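Local coordinates for protein Phi class glutathione transferase GSTF1 (Populus tremula x Populus tremuloides, PDB 4RI6) that binds glutathione and probably catalyses its conjugation to halide-bearing electrophiles, releasing a halide ion, as a Phi class transferase of detoxification, at residues Asp166-Leu170 / Trp195-Ser200; Pro57-Asp61 / Ile72-Ile76; Asn98-Trp102 / Phe156-Asp160; Leu12-Arg18 / Pro171-Tyr175. One frame throughout, in Å; residues are numbered along the deposited sequence.

Contact 1 (Asp166-Leu170 / Trp195-Ser200); sequences DLSHL and WWTEIS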
# COMPACT_ATOMS: atom_id res chain seq x y z
N ASP A 166 -6.97 1.62 11.63
CA ASP A 166 -6.70 0.82 12.83
C ASP A 166 -6.87 -0.66 12.53
O ASP A 166 -6.02 -1.49 12.89
CB ASP A 166 -7.61 1.24 13.97
CG ASP A 166 -7.59 2.73 14.19
OD1 ASP A 166 -6.59 3.26 14.71
OD2 ASP A 166 -8.59 3.37 13.83
N LEU A 167 -7.97 -0.99 11.84
CA LEU A 167 -8.29 -2.37 11.51
C LEU A 167 -7.13 -3.03 10.80
O LEU A 167 -6.75 -4.16 11.12
CB LEU A 167 -9.57 -2.42 10.66
CG LEU A 167 -10.16 -3.79 10.35
CD1 LEU A 167 -11.63 -3.65 9.99
CD2 LEU A 167 -9.39 -4.51 9.22
N SER A 168 -6.50 -2.30 9.88
CA SER A 168 -5.48 -2.89 9.05
C SER A 168 -4.23 -3.30 9.84
O SER A 168 -3.45 -4.16 9.36
CB SER A 168 -5.13 -1.91 7.91
OG SER A 168 -4.51 -2.55 6.83
N HIS A 169 -4.04 -2.72 11.04
CA HIS A 169 -2.93 -3.08 11.93
C HIS A 169 -3.18 -4.32 12.79
O HIS A 169 -2.25 -4.89 13.36
CB HIS A 169 -2.59 -1.92 12.87
CG HIS A 169 -1.96 -0.75 12.20
ND1 HIS A 169 -2.67 0.15 11.42
CD2 HIS A 169 -0.67 -0.34 12.16
CE1 HIS A 169 -1.84 1.05 10.94
NE2 HIS A 169 -0.62 0.78 11.36
N LEU A 170 -4.44 -4.74 12.87
CA LEU A 170 -4.78 -5.85 13.75
C LEU A 170 -4.06 -7.16 13.39
O LEU A 170 -3.57 -7.84 14.30
CB LEU A 170 -6.30 -6.07 13.76
CG LEU A 170 -7.08 -5.04 14.58
CD1 LEU A 170 -8.58 -5.10 14.29
CD2 LEU A 170 -6.83 -5.24 16.07
N TRP A 195 -4.47 2.03 22.68
CA TRP A 195 -5.01 1.85 21.35
C TRP A 195 -5.13 0.36 21.02
O TRP A 195 -6.18 -0.09 20.59
CB TRP A 195 -4.11 2.56 20.36
CG TRP A 195 -4.28 2.26 18.91
CD1 TRP A 195 -5.26 2.70 18.08
CD2 TRP A 195 -3.36 1.52 18.09
NE1 TRP A 195 -5.03 2.26 16.79
CE2 TRP A 195 -3.87 1.54 16.77
CE3 TRP A 195 -2.17 0.84 18.34
CZ2 TRP A 195 -3.21 0.91 15.70
CZ3 TRP A 195 -1.52 0.21 17.28
CH2 TRP A 195 -2.05 0.26 15.97
N TRP A 196 -4.04 -0.39 21.23
CA TRP A 196 -4.03 -1.81 20.95
C TRP A 196 -5.15 -2.53 21.73
O TRP A 196 -5.87 -3.40 21.19
CB TRP A 196 -2.68 -2.46 21.29
CG TRP A 196 -2.78 -3.90 20.95
CD1 TRP A 196 -2.84 -4.94 21.81
CD2 TRP A 196 -2.95 -4.46 19.64
NE1 TRP A 196 -3.02 -6.11 21.14
CE2 TRP A 196 -3.10 -5.85 19.80
CE3 TRP A 196 -2.99 -3.92 18.36
CZ2 TRP A 196 -3.28 -6.70 18.72
CZ3 TRP A 196 -3.16 -4.76 17.30
CH2 TRP A 196 -3.30 -6.14 17.48
N THR A 197 -5.31 -2.15 22.99
CA THR A 197 -6.34 -2.74 23.83
C THR A 197 -7.71 -2.44 23.25
O THR A 197 -8.54 -3.33 23.14
CB THR A 197 -6.23 -2.22 25.26
OG1 THR A 197 -4.95 -2.57 25.80
CG2 THR A 197 -7.27 -2.83 26.13
N GLU A 198 -7.95 -1.20 22.84
CA GLU A 198 -9.26 -0.86 22.30
C GLU A 198 -9.56 -1.58 21.01
O GLU A 198 -10.65 -2.10 20.83
CB GLU A 198 -9.41 0.64 22.07
CG GLU A 198 -9.35 1.49 23.33
CD GLU A 198 -10.29 2.67 23.24
OE1 GLU A 198 -9.81 3.83 23.26
OE2 GLU A 198 -11.52 2.43 23.18
N ILE A 199 -8.61 -1.63 20.09
CA ILE A 199 -8.94 -2.17 18.78
C ILE A 199 -8.97 -3.70 18.79
O ILE A 199 -9.79 -4.30 18.09
CB ILE A 199 -8.00 -1.62 17.67
CG1 ILE A 199 -6.54 -2.07 17.83
CG2 ILE A 199 -8.12 -0.12 17.62
CD1 ILE A 199 -5.65 -1.71 16.60
N SER A 200 -8.14 -4.34 19.62
CA SER A 200 -8.06 -5.80 19.59
C SER A 200 -9.21 -6.45 20.34
O SER A 200 -9.44 -7.65 20.20
CB SER A 200 -6.74 -6.30 20.18
OG SER A 200 -6.61 -6.00 21.56
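Trp-195 sets the edge of its six-membered ring toward the face of the His-169 imidazole, a T-shaped pair with centroids 5.6 Å apart and planes at 75°. The closest atoms are CH2 of Trp-195 and CB of His-169, at 3.8 Å. The same indole donates from NE1 to OD1 of Asp-166 over 2.8 Å, nearly straight at 164°. A second patch forms around Leu-170: its CD2 lies 3.6 Å from CG1 of Ile-199 and 3.9 Å from CZ3 of Trp-196, and Ile-199 also places CG2 3.9 Å from CB of Asp-166. The helical segments cross almost at right angles (-87°, axes 10.1 Å apart), which keeps their overlap short, with 340 Å² buried in all. Both belong to the all-helical C-terminal domain. Asp-166 accepts twice more, OD2 from the backbone N of Ser-163 just before the first turn of its helix and OD1 from N of Leu-157; the former is consistent with the N-capping box known at this helix in glutathione transferases. His-169 NE2 pairs with the hydroxyl of Tyr-147. A buried carboxylate thus has three donors: one indole bond ties the helices across an otherwise apolar crossing, and two backbone N atoms complete its partners.

Contact 2 (Pro57-Asp61 / Ile72-Ile76); sequences PAFKD and ICRYI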
# COMPACT_ATOMS: atom_id res chain seq x y z
N PRO A 57 -5.73 -13.19 0.29
CA PRO A 57 -7.01 -13.68 -0.20
C PRO A 57 -7.33 -13.30 -1.63
O PRO A 57 -6.67 -12.47 -2.24
CB PRO A 57 -8.00 -13.00 0.74
CG PRO A 57 -7.39 -11.69 0.95
CD PRO A 57 -5.91 -11.94 1.06
N ALA A 58 -8.39 -13.92 -2.13
CA ALA A 58 -9.10 -13.43 -3.30
C ALA A 58 -10.56 -13.24 -2.92
O ALA A 58 -11.06 -13.85 -1.96
CB ALA A 58 -8.95 -14.37 -4.49
N PHE A 59 -11.25 -12.40 -3.68
CA PHE A 59 -12.62 -12.01 -3.42
C PHE A 59 -13.43 -12.17 -4.70
O PHE A 59 -12.95 -11.79 -5.78
CB PHE A 59 -12.65 -10.55 -2.95
CG PHE A 59 -14.01 -9.95 -2.93
CD1 PHE A 59 -14.61 -9.50 -4.09
CD2 PHE A 59 -14.70 -9.81 -1.74
CE1 PHE A 59 -15.88 -8.96 -4.06
CE2 PHE A 59 -15.95 -9.25 -1.70
CZ PHE A 59 -16.55 -8.82 -2.87
N LYS A 60 -14.65 -12.71 -4.59
CA LYS A 60 -15.62 -12.72 -5.68
C LYS A 60 -17.00 -12.30 -5.20
O LYS A 60 -17.45 -12.73 -4.14
CB LYS A 60 -15.75 -14.11 -6.33
CG LYS A 60 -14.51 -14.72 -6.94
CD LYS A 60 -14.88 -16.03 -7.64
CE LYS A 60 -13.68 -16.75 -8.22
NZ LYS A 60 -14.08 -17.99 -8.91
N ASP A 61 -17.68 -11.47 -5.98
CA ASP A 61 -19.13 -11.34 -5.87
C ASP A 61 -19.73 -11.40 -7.28
O ASP A 61 -19.02 -11.73 -8.23
CB ASP A 61 -19.54 -10.07 -5.08
CG ASP A 61 -19.18 -8.77 -5.79
OD1 ASP A 61 -18.85 -8.76 -6.99
OD2 ASP A 61 -19.27 -7.71 -5.12
N ILE A 72 -9.55 -5.13 -1.76
CA ILE A 72 -10.79 -5.82 -1.46
C ILE A 72 -11.58 -5.05 -0.38
O ILE A 72 -12.79 -4.88 -0.49
CB ILE A 72 -10.51 -7.27 -0.99
CG1 ILE A 72 -9.92 -8.07 -2.15
CG2 ILE A 72 -11.78 -7.94 -0.48
CD1 ILE A 72 -9.33 -9.39 -1.77
N CYS A 73 -10.89 -4.58 0.64
CA CYS A 73 -11.57 -3.92 1.75
C CYS A 73 -12.12 -2.57 1.32
O CYS A 73 -13.21 -2.19 1.74
CB CYS A 73 -10.62 -3.76 2.94
SG CYS A 73 -10.24 -5.33 3.76
N ARG A 74 -11.39 -1.84 0.47
CA ARG A 74 -11.93 -0.57 0.01
C ARG A 74 -13.19 -0.80 -0.83
O ARG A 74 -14.14 -0.04 -0.75
CB ARG A 74 -10.88 0.22 -0.79
CG ARG A 74 -10.00 1.06 0.11
CD ARG A 74 -9.13 2.05 -0.63
NE ARG A 74 -8.07 1.37 -1.32
CZ ARG A 74 -6.84 1.15 -0.86
NH1 ARG A 74 -6.44 1.58 0.32
NH2 ARG A 74 -5.99 0.51 -1.60
N TYR A 75 -13.19 -1.85 -1.64
CA TYR A 75 -14.37 -2.15 -2.45
C TYR A 75 -15.56 -2.47 -1.55
O TYR A 75 -16.66 -1.97 -1.75
CB TYR A 75 -14.09 -3.33 -3.38
CG TYR A 75 -15.32 -3.85 -4.08
CD1 TYR A 75 -15.93 -3.10 -5.08
CD2 TYR A 75 -15.87 -5.08 -3.74
CE1 TYR A 75 -17.03 -3.56 -5.72
CE2 TYR A 75 -16.99 -5.54 -4.37
CZ TYR A 75 -17.57 -4.77 -5.36
OH TYR A 75 -18.69 -5.21 -6.03
N ILE A 76 -15.32 -3.29 -0.53
CA ILE A 76 -16.37 -3.66 0.41
C ILE A 76 -16.95 -2.41 1.06
O ILE A 76 -18.16 -2.23 1.15
CB ILE A 76 -15.82 -4.63 1.48
CG1 ILE A 76 -15.52 -6.00 0.87
CG2 ILE A 76 -16.80 -4.79 2.64
CD1 ILE A 76 -14.69 -6.91 1.73
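Phe-59 fills the middle of the interface, its ring bordered by three side chains of helix 72-76: CD2 lies 3.7 Å from CG2 of Ile-72, CE1 3.6 Å from CE2 of Tyr-75, and CE2 4.2 Å from CG1 of Ile-76. Strand alternation turns Pro-57, Phe-59 and Asp-61 toward the helix, and Ala-58 and Lys-60 away from it. At one end Pro-57, after a cis peptide bond, brings CG to 4.1 Å from CD1 of Ile-72 and also touches glutathione. The strand and helix axes differ by 28° in direction and approach to 10.2 Å, in the beta-beta-alpha unit that ends the thioredoxin-like domain; the cis-proline entering this strand is a hallmark of that fold. At the other end Tyr-75 OH donates to OD2 of Asp-61 over 2.7 Å. Lys-79 forms a salt bridge to the same oxygen, while OD1 accepts from the backbone N of Ser-63 and Ile-64 in the turn between strands. One carboxylate therefore binds turn and helix together at the margin of an otherwise apolar seam.

Contact 3 (Asn98-Trp102 / Phe156-Asp160); sequences NIDQW and FLAGD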
# COMPACT_ATOMS: atom_id res chain seq x y z
N ASN A 98 -8.33 11.21 5.04
CA ASN A 98 -7.67 11.29 6.34
C ASN A 98 -7.36 9.92 6.92
O ASN A 98 -6.29 9.72 7.49
CB ASN A 98 -8.52 12.09 7.32
CG ASN A 98 -7.92 12.13 8.69
OD1 ASN A 98 -6.82 12.63 8.89
ND2 ASN A 98 -8.63 11.58 9.65
N ILE A 99 -8.30 8.99 6.79
CA ILE A 99 -8.07 7.60 7.16
C ILE A 99 -7.06 6.92 6.25
O ILE A 99 -6.15 6.21 6.71
CB ILE A 99 -9.40 6.84 7.14
CG1 ILE A 99 -10.29 7.35 8.27
CG2 ILE A 99 -9.20 5.33 7.28
CD1 ILE A 99 -11.76 7.02 8.08
N ASP A 100 -7.19 7.18 4.96
CA ASP A 100 -6.40 6.48 3.95
C ASP A 100 -4.89 6.71 4.12
O ASP A 100 -4.09 5.79 3.87
CB ASP A 100 -6.84 6.93 2.56
CG ASP A 100 -6.40 5.98 1.46
OD1 ASP A 100 -6.48 4.76 1.62
OD2 ASP A 100 -5.96 6.49 0.41
N GLN A 101 -4.47 7.90 4.56
CA GLN A 101 -3.03 8.11 4.73
C GLN A 101 -2.47 7.16 5.80
O GLN A 101 -1.32 6.74 5.69
CB GLN A 101 -2.72 9.57 5.08
CG GLN A 101 -3.19 9.98 6.45
CD GLN A 101 -3.19 11.49 6.66
OE1 GLN A 101 -2.31 12.20 6.17
NE2 GLN A 101 -4.19 11.97 7.38
N TRP A 102 -3.27 6.80 6.80
CA TRP A 102 -2.82 5.87 7.85
C TRP A 102 -2.96 4.43 7.37
O TRP A 102 -2.21 3.56 7.81
CB TRP A 102 -3.59 6.12 9.16
CG TRP A 102 -3.22 7.44 9.74
CD1 TRP A 102 -3.92 8.61 9.65
CD2 TRP A 102 -2.01 7.75 10.44
NE1 TRP A 102 -3.22 9.62 10.25
CE2 TRP A 102 -2.05 9.12 10.74
CE3 TRP A 102 -0.91 7.00 10.86
CZ2 TRP A 102 -1.04 9.74 11.44
CZ3 TRP A 102 0.09 7.62 11.52
CH2 TRP A 102 0.02 8.97 11.82
N PHE A 156 -7.66 7.15 18.17
CA PHE A 156 -7.31 6.17 17.15
C PHE A 156 -6.34 6.83 16.18
O PHE A 156 -6.03 8.02 16.33
CB PHE A 156 -8.57 5.68 16.44
CG PHE A 156 -9.55 5.00 17.36
CD1 PHE A 156 -9.39 3.65 17.70
CD2 PHE A 156 -10.63 5.68 17.89
CE1 PHE A 156 -10.26 3.02 18.57
CE2 PHE A 156 -11.53 5.04 18.75
CZ PHE A 156 -11.33 3.70 19.08
N LEU A 157 -5.82 6.08 15.22
CA LEU A 157 -4.74 6.65 14.41
C LEU A 157 -5.19 7.89 13.66
O LEU A 157 -4.44 8.86 13.58
CB LEU A 157 -4.21 5.64 13.41
CG LEU A 157 -3.33 4.55 13.99
CD1 LEU A 157 -2.99 3.53 12.94
CD2 LEU A 157 -2.03 5.11 14.57
N ALA A 158 -6.39 7.86 13.10
CA ALA A 158 -6.83 8.92 12.22
C ALA A 158 -7.76 9.94 12.89
O ALA A 158 -8.19 10.91 12.26
CB ALA A 158 -7.51 8.31 10.99
N GLY A 159 -8.03 9.76 14.17
CA GLY A 159 -8.99 10.62 14.83
C GLY A 159 -9.77 9.95 15.94
O GLY A 159 -9.24 9.09 16.63
N ASP A 160 -11.04 10.34 16.08
CA ASP A 160 -11.79 10.00 17.29
C ASP A 160 -12.64 8.74 17.12
O ASP A 160 -13.41 8.37 18.01
CB ASP A 160 -12.68 11.18 17.74
CG ASP A 160 -13.68 11.62 16.69
OD1 ASP A 160 -13.81 10.92 15.67
OD2 ASP A 160 -14.34 12.66 16.89
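The methyl group of Ala-158 is the bump: it enters a shallow hollow on helix 98-102 between successive turns, with CB 3.9 Å from CA and 4.0 Å from CG1 of Ile-99, and 3.8 Å from CD1 of Trp-102. One turn further along the helix, the flat indole of Trp-102 walls the hollow. Leu-157 lies against it, its O over one ring face 3.6 Å from NE1 and its CB 4.2 Å from CG; that oxygen accepts from Lys-150 NZ. The loop can present this narrow tip because residues 156-159 make a tight beta turn, with Phe-156 N bonded to Gly-159 O and a weak return bond from Gly-159 N. This turn lies between helices 130-150 and 164-179 of the C-terminal domain and packs on the long helix 93-122, which also faces the second subunit: Phe-67 of that subunit meets Trp-102 edge-to-face. Gly-159 has backbone angles that would jam a CB against the preceding carbonyl. Beside the hollow, ND2 of Asn-98 donates 2.7 Å to O of Ala-158.

Contact 4 (Leu12-Arg18 / Pro171-Tyr175); sequences LSTAVSR and PNGDY. With GSH (glutathione), chain C.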
# COMPACT_ATOMS: atom_id res chain seq x y z
N LEU A 12 -6.00 -18.10 9.40
CA LEU A 12 -4.67 -17.86 10.01
C LEU A 12 -3.87 -16.83 9.22
O LEU A 12 -2.93 -16.23 9.74
CB LEU A 12 -3.87 -19.16 10.14
CG LEU A 12 -3.54 -19.95 8.86
CD1 LEU A 12 -2.31 -19.42 8.13
CD2 LEU A 12 -3.36 -21.42 9.17
N SER A 13 -4.24 -16.59 7.96
CA SER A 13 -3.52 -15.61 7.16
C SER A 13 -3.86 -14.18 7.59
O SER A 13 -5.01 -13.83 7.78
CB SER A 13 -3.86 -15.77 5.66
OG SER A 13 -3.75 -14.52 4.97
N THR A 14 -2.84 -13.36 7.72
CA THR A 14 -3.05 -11.97 8.13
C THR A 14 -3.88 -11.20 7.12
O THR A 14 -4.77 -10.45 7.50
CB THR A 14 -1.73 -11.25 8.35
OG1 THR A 14 -0.90 -11.44 7.19
CG2 THR A 14 -1.01 -11.79 9.57
N ALA A 15 -3.57 -11.38 5.84
CA ALA A 15 -4.31 -10.68 4.80
C ALA A 15 -5.76 -11.15 4.70
O ALA A 15 -6.66 -10.36 4.48
CB ALA A 15 -3.60 -10.82 3.46
N VAL A 16 -6.00 -12.45 4.85
CA VAL A 16 -7.38 -12.93 4.94
C VAL A 16 -8.10 -12.32 6.16
O VAL A 16 -9.24 -11.90 6.08
CB VAL A 16 -7.43 -14.49 5.03
CG1 VAL A 16 -8.88 -14.97 5.27
CG2 VAL A 16 -6.84 -15.14 3.76
N SER A 17 -7.41 -12.29 7.29
CA SER A 17 -7.99 -11.75 8.52
C SER A 17 -8.41 -10.29 8.37
O SER A 17 -9.43 -9.87 8.91
CB SER A 17 -6.99 -11.88 9.69
OG SER A 17 -6.89 -13.23 10.11
N ARG A 18 -7.61 -9.52 7.64
CA ARG A 18 -7.94 -8.14 7.35
C ARG A 18 -9.28 -8.06 6.62
O ARG A 18 -10.14 -7.25 6.96
CB ARG A 18 -6.83 -7.50 6.51
CG ARG A 18 -7.10 -6.06 6.11
CD ARG A 18 -5.96 -5.44 5.29
NE ARG A 18 -4.80 -5.34 6.14
CZ ARG A 18 -3.75 -6.15 6.14
NH1 ARG A 18 -3.64 -7.14 5.26
NH2 ARG A 18 -2.81 -5.96 7.04
N PRO A 171 -3.98 -7.54 12.10
CA PRO A 171 -3.45 -8.90 11.87
C PRO A 171 -1.99 -9.10 12.29
O PRO A 171 -1.68 -10.07 12.98
CB PRO A 171 -3.63 -9.09 10.36
CG PRO A 171 -4.81 -8.21 10.03
CD PRO A 171 -4.63 -6.99 10.89
N ASN A 172 -1.09 -8.19 11.91
CA ASN A 172 0.30 -8.37 12.31
C ASN A 172 0.48 -8.04 13.78
O ASN A 172 1.25 -8.69 14.48
CB ASN A 172 1.24 -7.52 11.46
CG ASN A 172 1.44 -8.10 10.08
OD1 ASN A 172 1.18 -9.27 9.85
ND2 ASN A 172 1.93 -7.28 9.17
N GLY A 173 -0.22 -7.02 14.25
CA GLY A 173 -0.13 -6.64 15.65
C GLY A 173 -0.51 -7.79 16.57
O GLY A 173 0.18 -8.08 17.55
N ASP A 174 -1.60 -8.48 16.23
CA ASP A 174 -2.12 -9.50 17.14
C ASP A 174 -1.16 -10.67 17.20
O ASP A 174 -0.92 -11.24 18.27
CB ASP A 174 -3.53 -9.96 16.71
CG ASP A 174 -4.29 -10.66 17.84
OD1 ASP A 174 -4.00 -11.84 18.09
OD2 ASP A 174 -5.16 -10.05 18.50
N TYR A 175 -0.56 -11.04 16.06
CA TYR A 175 0.38 -12.14 16.10
C TYR A 175 1.61 -11.76 16.93
O TYR A 175 2.11 -12.57 17.71
CB TYR A 175 0.80 -12.56 14.69
CG TYR A 175 -0.05 -13.64 14.05
CD1 TYR A 175 -0.21 -14.88 14.64
CD2 TYR A 175 -0.66 -13.43 12.82
CE1 TYR A 175 -0.98 -15.86 14.03
CE2 TYR A 175 -1.42 -14.40 12.20
CZ TYR A 175 -1.57 -15.63 12.82
OH TYR A 175 -2.32 -16.63 12.24
N1 GSH C . -0.35 -7.97 -0.37
CA1 GSH C . -1.22 -9.13 -0.33
C1 GSH C . -2.59 -8.86 0.27
O11 GSH C . -2.63 -8.01 1.13
O12 GSH C . -3.62 -9.45 -0.12
CB1 GSH C . -0.45 -10.07 0.57
CG1 GSH C . -0.88 -11.48 0.28
CD1 GSH C . 0.02 -12.43 1.01
OE1 GSH C . 1.23 -12.29 1.10
N2 GSH C . -0.64 -13.46 1.50
CA2 GSH C . -0.08 -14.57 2.21
C2 GSH C . 0.01 -15.71 1.25
O2 GSH C . -0.85 -15.82 0.41
CB2 GSH C . -1.03 -14.82 3.39
SG2 GSH C . -0.62 -13.84 4.85
N3 GSH C . 1.05 -16.55 1.39
CA3 GSH C . 1.22 -17.74 0.58
C3 GSH C . 2.13 -17.52 -0.59
O31 GSH C . 2.58 -16.37 -0.81
O32 GSH C . 2.41 -18.50 -1.31
O HOH W 1 1.61 -10.64 7.60
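Van der Waals packing centres on Pro-171, whose ring lies over the first turn of helix 14-18. Its CB is 3.4 Å from O and 3.5 Å from CB of Thr-14, and its CG 4.1 Å from CB of Arg-18 and 4.3 Å from CB of Ser-17. The helix holding Pro-171 is kinked here, the N atoms of Pro-171 and Asn-172 having no bond to the turn before. Thr-14 CG2 also touches CD2 of Tyr-175 at 3.7 Å. Among hydrogen bonds, Tyr-175 OH donates to O of Leu-12 over 2.6 Å, holding the loop that leads into the helix. A water bridges 2.7 Å to OG1 of Thr-14 and 2.7 Å to OD1 of Asn-172. Ser-13 is the N-cap, its OG accepting from N of Val-16 at 3.1 Å. On the ligand side, that OG is 3.2 Å from CB2 of glutathione, and Thr-14 OG1 is 3.4 Å from the sulfur SG2, so the same turn meets the C-terminal domain and the ligand sulfur. Arg-18 reaches across to Ser-168 OG with NE, while NH1 holds Ser-69 OG, a glutathione-binding residue of its own domain. The helix segments cross at 121°, with axes 9.8 Å apart; Ser-17 and Tyr-175 are covered by helix 203-214, Asn-172 and Tyr-175 by helix 93-122, and Ala-15 meets helix 69-79.

In the fold
From the N terminus, segment 12-18 opens the longest loop, which contact 4 closes after 152 intervening residues, joining the thioredoxin-like domain to the helical one. Contacts 2 and 3 both lie within that span, one after the other: contact 2 closes a short strand-to-helix excursion in the N-terminal domain, contact 3 ties a late loop back to helix 93-122. Contact 1 opens before contact 4 closes and ends after it, so these two cross, sharing helix 164-179. Contact 1 touches contact 3 through Asp-166 and Leu-157, while contact 2 touches contact 4 where Pro-57 packs on Ala-15. Contacts 2 and 3 both reach the second subunit.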